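PDB 4UB9: molinate hydrolase from Gulosibacter molinativorax, which hydrolyses the thiocarbamate herbicide molinate, as a zinc-binding member of the amidohydrolase family. Local coordinates for residues 304-316 against 348-361. Residues are numbered along the deposited sequence; the frame is centred on the assembly and turned at random.
Sequences TMTGQAPIPEETI and DFSGRVHHENDVRM
M305 lays its terminal methyl over one face of the F349 ring, CE 3.4 Å from the ring centroid and displaced toward the rim, with SD above the same face in a Met-aromatic contact. With CG anti to the backbone N (chi1 -170°), the chain runs out past the H354 imidazole, CG 3.6 Å from H354 CE1, while M305 CA sits over the centre of that ring in a CH-pi contact. The Q308 side chain covers the opposite face. I311 CD1 and T304 CG2 pack against M361, and V353 CG1 against the backbone where A309 joins P310. The loop 304-312 leaves strand 299-301 of the TIM-barrel amidohydrolase domain and lies along helix 353-363; M305 lies beside H302, which with H282 binds the zinc ion. H354 is locked by two bonds, its ND1 donating to F349 O and its NE2 accepting from Q308 N (2.9 Å), the latter tilted from the ring plane. The N357 amide spans the loop: ND2 donates to T304 O (3.1 Å, 160°) and weakly to T306 OG1, and OD1 takes I311 N (3.1 Å) from above the carbonyl plane. T304 OG1 donates to D358 OD1 (2.7 Å) on the syn side of the carboxylate, tilted out of its plane. At the outer edge the R360 guanidinium, carried round by a bend at chi3 (50°), meets I311 O end-on, with I311 O in the guanidinium plane, NH1 at 2.8 Å and NH2 at 2.9 Å; I316 CD1 lies over one face, and E313 OE1 forms a salt bridge with R360 NH2 whose hydrogen bond is weak.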
loop_
_atom_site.group_PDB
_atom_site.type_symbol
_atom_site.label_atom_id
_atom_site.label_comp_id
_atom_site.label_asym_id
_atom_site.label_seq_id
_atom_site.Cartn_x
_atom_site.Cartn_y
_atom_site.Cartn_z
ATOM N N THR A 304 -15.430 -8.744 -26.913
ATOM C CA THR A 304 -14.425 -9.817 -26.947
ATOM C C THR A 304 -13.566 -9.895 -25.700
ATOM O O THR A 304 -12.674 -10.744 -25.610
ATOM C CB THR A 304 -13.477 -9.647 -28.162
ATOM O OG1 THR A 304 -13.042 -8.283 -28.221
ATOM C CG2 THR A 304 -14.210 -10.004 -29.411
ATOM N N MET A 305 -13.799 -8.976 -24.761
ATOM C CA MET A 305 -13.116 -9.035 -23.485
ATOM C C MET A 305 -13.876 -10.030 -22.591
ATOM O O MET A 305 -14.887 -9.719 -22.014
ATOM C CB MET A 305 -13.047 -7.680 -22.843
ATOM C CG MET A 305 -12.132 -7.686 -21.635
ATOM S SD MET A 305 -12.331 -6.172 -20.690
ATOM C CE MET A 305 -11.551 -4.970 -21.805
ATOM N N THR A 306 -13.372 -11.249 -22.508
ATOM C CA THR A 306 -14.130 -12.355 -21.930
ATOM C C THR A 306 -13.402 -13.188 -20.902
ATOM O O THR A 306 -13.478 -14.402 -20.914
ATOM C CB THR A 306 -14.643 -13.306 -23.035
ATOM O OG1 THR A 306 -13.554 -13.891 -23.733
ATOM C CG2 THR A 306 -15.499 -12.546 -23.991
ATOM N N GLY A 307 -12.695 -12.531 -20.002
ATOM C CA GLY A 307 -12.097 -13.255 -18.878
ATOM C C GLY A 307 -10.961 -14.171 -19.293
ATOM O O GLY A 307 -10.623 -15.132 -18.612
ATOM N N GLN A 308 -10.417 -13.872 -20.461
ATOM C CA GLN A 308 -9.379 -14.658 -21.114
ATOM C C GLN A 308 -9.808 -16.081 -21.384
ATOM O O GLN A 308 -9.009 -16.963 -21.436
ATOM C CB GLN A 308 -8.098 -14.632 -20.316
ATOM C CG GLN A 308 -7.360 -13.311 -20.457
ATOM C CD GLN A 308 -6.767 -13.099 -21.824
ATOM O OE1 GLN A 308 -6.800 -11.989 -22.378
ATOM N NE2 GLN A 308 -6.206 -14.144 -22.375
ATOM N N ALA A 309 -11.095 -16.264 -21.624
ATOM C CA ALA A 309 -11.639 -17.547 -22.033
ATOM C C ALA A 309 -12.209 -17.397 -23.434
ATOM O O ALA A 309 -12.766 -16.368 -23.770
ATOM C CB ALA A 309 -12.706 -17.996 -21.056
ATOM N N PRO A 310 -11.985 -18.386 -24.291
ATOM C CA PRO A 310 -12.400 -18.241 -25.698
ATOM C C PRO A 310 -13.901 -18.273 -25.905
ATOM O O PRO A 310 -14.604 -19.043 -25.295
ATOM C CB PRO A 310 -11.725 -19.424 -26.399
ATOM C CG PRO A 310 -11.550 -20.443 -25.340
ATOM C CD PRO A 310 -11.365 -19.703 -24.017
ATOM N N ILE A 311 -14.366 -17.420 -26.795
ATOM C CA ILE A 311 -15.771 -17.330 -27.084
ATOM C C ILE A 311 -16.242 -18.626 -27.767
ATOM O O ILE A 311 -15.671 -19.018 -28.750
ATOM C CB ILE A 311 -16.090 -16.157 -27.993
ATOM C CG1 ILE A 311 -15.781 -14.854 -27.280
ATOM C CG2 ILE A 311 -17.560 -16.194 -28.372
ATOM C CD1 ILE A 311 -16.038 -13.623 -28.122
ATOM N N PRO A 312 -17.268 -19.290 -27.227
ATOM C CA PRO A 312 -17.756 -20.508 -27.863
ATOM C C PRO A 312 -18.470 -20.246 -29.158
ATOM O O PRO A 312 -19.044 -19.164 -29.392
ATOM C CB PRO A 312 -18.753 -21.079 -26.859
ATOM C CG PRO A 312 -18.641 -20.234 -25.620
ATOM C CD PRO A 312 -18.059 -18.918 -26.048
ATOM N N GLU A 313 -18.451 -21.266 -29.988
ATOM C CA GLU A 313 -19.054 -21.219 -31.313
ATOM C C GLU A 313 -20.516 -20.820 -31.235
ATOM O O GLU A 313 -20.998 -19.999 -31.998
ATOM C CB GLU A 313 -18.850 -22.573 -31.995
ATOM C CG GLU A 313 -18.698 -22.471 -33.502
ATOM C CD GLU A 313 -17.660 -21.438 -33.966
ATOM O OE1 GLU A 313 -16.463 -21.560 -33.628
ATOM O OE2 GLU A 313 -18.034 -20.509 -34.716
ATOM N N GLU A 314 -21.216 -21.381 -30.267
ATOM C CA GLU A 314 -22.643 -21.136 -30.083
ATOM C C GLU A 314 -22.961 -19.641 -29.913
ATOM O O GLU A 314 -23.973 -19.143 -30.389
ATOM C CB GLU A 314 -23.107 -21.950 -28.862
ATOM C CG GLU A 314 -24.562 -21.768 -28.514
ATOM C CD GLU A 314 -24.971 -22.030 -27.061
ATOM O OE1 GLU A 314 -24.661 -23.136 -26.564
ATOM O OE2 GLU A 314 -25.656 -21.150 -26.442
ATOM N N THR A 315 -22.068 -18.937 -29.233
ATOM C CA THR A 315 -22.239 -17.525 -28.976
ATOM C C THR A 315 -22.025 -16.737 -30.262
ATOM O O THR A 315 -22.758 -15.782 -30.537
ATOM C CB THR A 315 -21.270 -17.001 -27.916
ATOM O OG1 THR A 315 -21.431 -17.731 -26.711
ATOM C CG2 THR A 315 -21.504 -15.528 -27.623
ATOM N N ILE A 316 -21.027 -17.113 -31.042
ATOM C CA ILE A 316 -20.823 -16.435 -32.319
ATOM C C ILE A 316 -22.038 -16.636 -33.185
ATOM O O ILE A 316 -22.512 -15.696 -33.860
ATOM C CB ILE A 316 -19.569 -16.936 -33.019
ATOM C CG1 ILE A 316 -18.329 -16.352 -32.326
ATOM C CG2 ILE A 316 -19.577 -16.525 -34.470
ATOM C CD1 ILE A 316 -17.018 -16.935 -32.802
ATOM N N ASP A 348 -3.653 -8.197 -20.850
ATOM C CA ASP A 348 -4.853 -9.031 -20.958
ATOM C C ASP A 348 -6.101 -8.367 -21.539
ATOM O O ASP A 348 -7.084 -9.048 -21.813
ATOM C CB ASP A 348 -5.248 -9.553 -19.581
ATOM C CG ASP A 348 -4.551 -10.833 -19.227
ATOM O OD1 ASP A 348 -3.803 -11.362 -20.078
ATOM O OD2 ASP A 348 -4.755 -11.301 -18.082
ATOM N N PHE A 349 -6.066 -7.054 -21.659
ATOM C CA PHE A 349 -7.210 -6.271 -22.118
ATOM C C PHE A 349 -7.570 -6.715 -23.530
ATOM O O PHE A 349 -8.698 -7.130 -23.776
ATOM C CB PHE A 349 -6.826 -4.807 -22.042
ATOM C CG PHE A 349 -7.954 -3.827 -22.123
ATOM C CD1 PHE A 349 -8.716 -3.687 -23.285
ATOM C CD2 PHE A 349 -8.164 -2.916 -21.074
ATOM C CE1 PHE A 349 -9.718 -2.711 -23.376
ATOM C CE2 PHE A 349 -9.168 -1.944 -21.147
ATOM C CZ PHE A 349 -9.953 -1.840 -22.298
ATOM N N SER A 350 -6.595 -6.720 -24.430
ATOM C CA SER A 350 -6.796 -7.104 -25.854
ATOM C C SER A 350 -5.881 -8.180 -26.396
ATOM O O SER A 350 -6.019 -8.598 -27.543
ATOM C CB SER A 350 -6.601 -5.901 -26.725
ATOM O OG SER A 350 -7.390 -4.822 -26.235
ATOM N N GLY A 351 -4.999 -8.668 -25.541
ATOM C CA GLY A 351 -4.065 -9.679 -25.930
ATOM C C GLY A 351 -4.508 -11.091 -25.669
ATOM O O GLY A 351 -5.636 -11.365 -25.192
ATOM N N ARG A 352 -3.592 -12.005 -26.013
ATOM C CA ARG A 352 -3.757 -13.466 -25.850
ATOM C C ARG A 352 -5.147 -13.921 -26.392
ATOM O O ARG A 352 -5.476 -13.668 -27.540
ATOM C CB ARG A 352 -3.519 -13.920 -24.382
ATOM C CG ARG A 352 -2.154 -13.615 -23.779
ATOM C CD ARG A 352 -2.084 -12.158 -23.306
ATOM N NE ARG A 352 -0.753 -11.722 -22.881
ATOM C CZ ARG A 352 -0.416 -11.382 -21.629
ATOM N NH1 ARG A 352 -1.309 -11.396 -20.645
ATOM N NH2 ARG A 352 0.839 -11.005 -21.362
ATOM N N VAL A 353 -5.964 -14.528 -25.534
ATOM C CA VAL A 353 -7.256 -15.070 -25.933
ATOM C C VAL A 353 -8.213 -14.033 -26.465
ATOM O O VAL A 353 -9.008 -14.320 -27.350
ATOM C CB VAL A 353 -7.898 -15.851 -24.771
ATOM C CG1 VAL A 353 -9.313 -16.276 -25.117
ATOM C CG2 VAL A 353 -7.032 -17.075 -24.430
ATOM N N HIS A 354 -8.106 -12.801 -25.995
ATOM C CA HIS A 354 -8.990 -11.762 -26.521
ATOM C C HIS A 354 -8.628 -11.345 -27.924
ATOM O O HIS A 354 -9.482 -10.873 -28.704
ATOM C CB HIS A 354 -9.015 -10.530 -25.628
ATOM C CG HIS A 354 -9.507 -10.819 -24.256
ATOM N ND1 HIS A 354 -9.400 -9.914 -23.228
ATOM C CD2 HIS A 354 -10.010 -11.950 -23.706
ATOM C CE1 HIS A 354 -9.867 -10.454 -22.117
ATOM N NE2 HIS A 354 -10.231 -11.691 -22.381
ATOM N N HIS A 355 -7.352 -11.489 -28.232
ATOM C CA HIS A 355 -6.866 -11.247 -29.591
ATOM C C HIS A 355 -7.476 -12.313 -30.503
ATOM O O HIS A 355 -7.985 -11.990 -31.575
ATOM C CB HIS A 355 -5.317 -11.269 -29.629
ATOM C CG HIS A 355 -4.735 -11.511 -30.986
ATOM N ND1 HIS A 355 -4.562 -10.498 -31.920
ATOM C CD2 HIS A 355 -4.319 -12.645 -31.583
ATOM C CE1 HIS A 355 -4.057 -11.000 -33.031
ATOM N NE2 HIS A 355 -3.903 -12.300 -32.853
ATOM N N GLU A 356 -7.379 -13.561 -30.084
ATOM C CA GLU A 356 -7.953 -14.693 -30.847
ATOM C C GLU A 356 -9.450 -14.601 -31.017
ATOM O O GLU A 356 -9.989 -15.007 -32.036
ATOM C CB GLU A 356 -7.613 -16.012 -30.182
ATOM C CG GLU A 356 -6.133 -16.369 -30.321
ATOM C CD GLU A 356 -5.633 -17.314 -29.225
ATOM O OE1 GLU A 356 -6.449 -17.896 -28.492
ATOM O OE2 GLU A 356 -4.401 -17.470 -29.091
ATOM N N ASN A 357 -10.123 -14.055 -30.015
ATOM C CA ASN A 357 -11.566 -13.779 -30.122
ATOM C C ASN A 357 -11.812 -12.781 -31.227
ATOM O O ASN A 357 -12.690 -12.964 -32.046
ATOM C CB ASN A 357 -12.121 -13.176 -28.835
ATOM C CG ASN A 357 -12.249 -14.188 -27.691
ATOM O OD1 ASN A 357 -12.329 -15.399 -27.895
ATOM N ND2 ASN A 357 -12.356 -13.661 -26.479
ATOM N N ASP A 358 -11.012 -11.719 -31.227
ATOM C CA ASP A 358 -11.132 -10.671 -32.240
ATOM C C ASP A 358 -11.004 -11.299 -33.633
ATOM O O ASP A 358 -11.772 -10.998 -34.547
ATOM C CB ASP A 358 -10.074 -9.583 -32.047
ATOM C CG ASP A 358 -10.385 -8.630 -30.888
ATOM O OD1 ASP A 358 -11.563 -8.548 -30.467
ATOM O OD2 ASP A 358 -9.439 -7.939 -30.410
ATOM N N VAL A 359 -10.012 -12.171 -33.787
ATOM C CA VAL A 359 -9.737 -12.791 -35.067
ATOM C C VAL A 359 -10.928 -13.619 -35.548
ATOM O O VAL A 359 -11.326 -13.539 -36.711
ATOM C CB VAL A 359 -8.496 -13.709 -34.988
ATOM C CG1 VAL A 359 -8.391 -14.587 -36.247
ATOM C CG2 VAL A 359 -7.226 -12.900 -34.858
ATOM N N ARG A 360 -11.445 -14.449 -34.648
ATOM C CA ARG A 360 -12.573 -15.331 -34.964
ATOM C C ARG A 360 -13.851 -14.549 -35.233
ATOM O O ARG A 360 -14.652 -14.932 -36.090
ATOM C CB ARG A 360 -12.789 -16.343 -33.876
ATOM C CG ARG A 360 -11.632 -17.329 -33.797
ATOM C CD ARG A 360 -11.720 -18.216 -32.562
ATOM N NE ARG A 360 -13.053 -18.804 -32.462
ATOM C CZ ARG A 360 -13.783 -18.922 -31.367
ATOM N NH1 ARG A 360 -13.368 -18.490 -30.180
ATOM N NH2 ARG A 360 -14.961 -19.462 -31.482
ATOM N N MET A 361 -14.021 -13.419 -34.569
ATOM C CA MET A 361 -15.186 -12.612 -34.831
ATOM C C MET A 361 -15.147 -12.040 -36.246
ATOM O O MET A 361 -16.167 -11.931 -36.936
ATOM C CB MET A 361 -15.299 -11.493 -33.821
ATOM C CG MET A 361 -15.499 -12.009 -32.427
ATOM S SD MET A 361 -17.223 -12.189 -31.929
ATOM C CE MET A 361 -17.655 -10.448 -31.691
#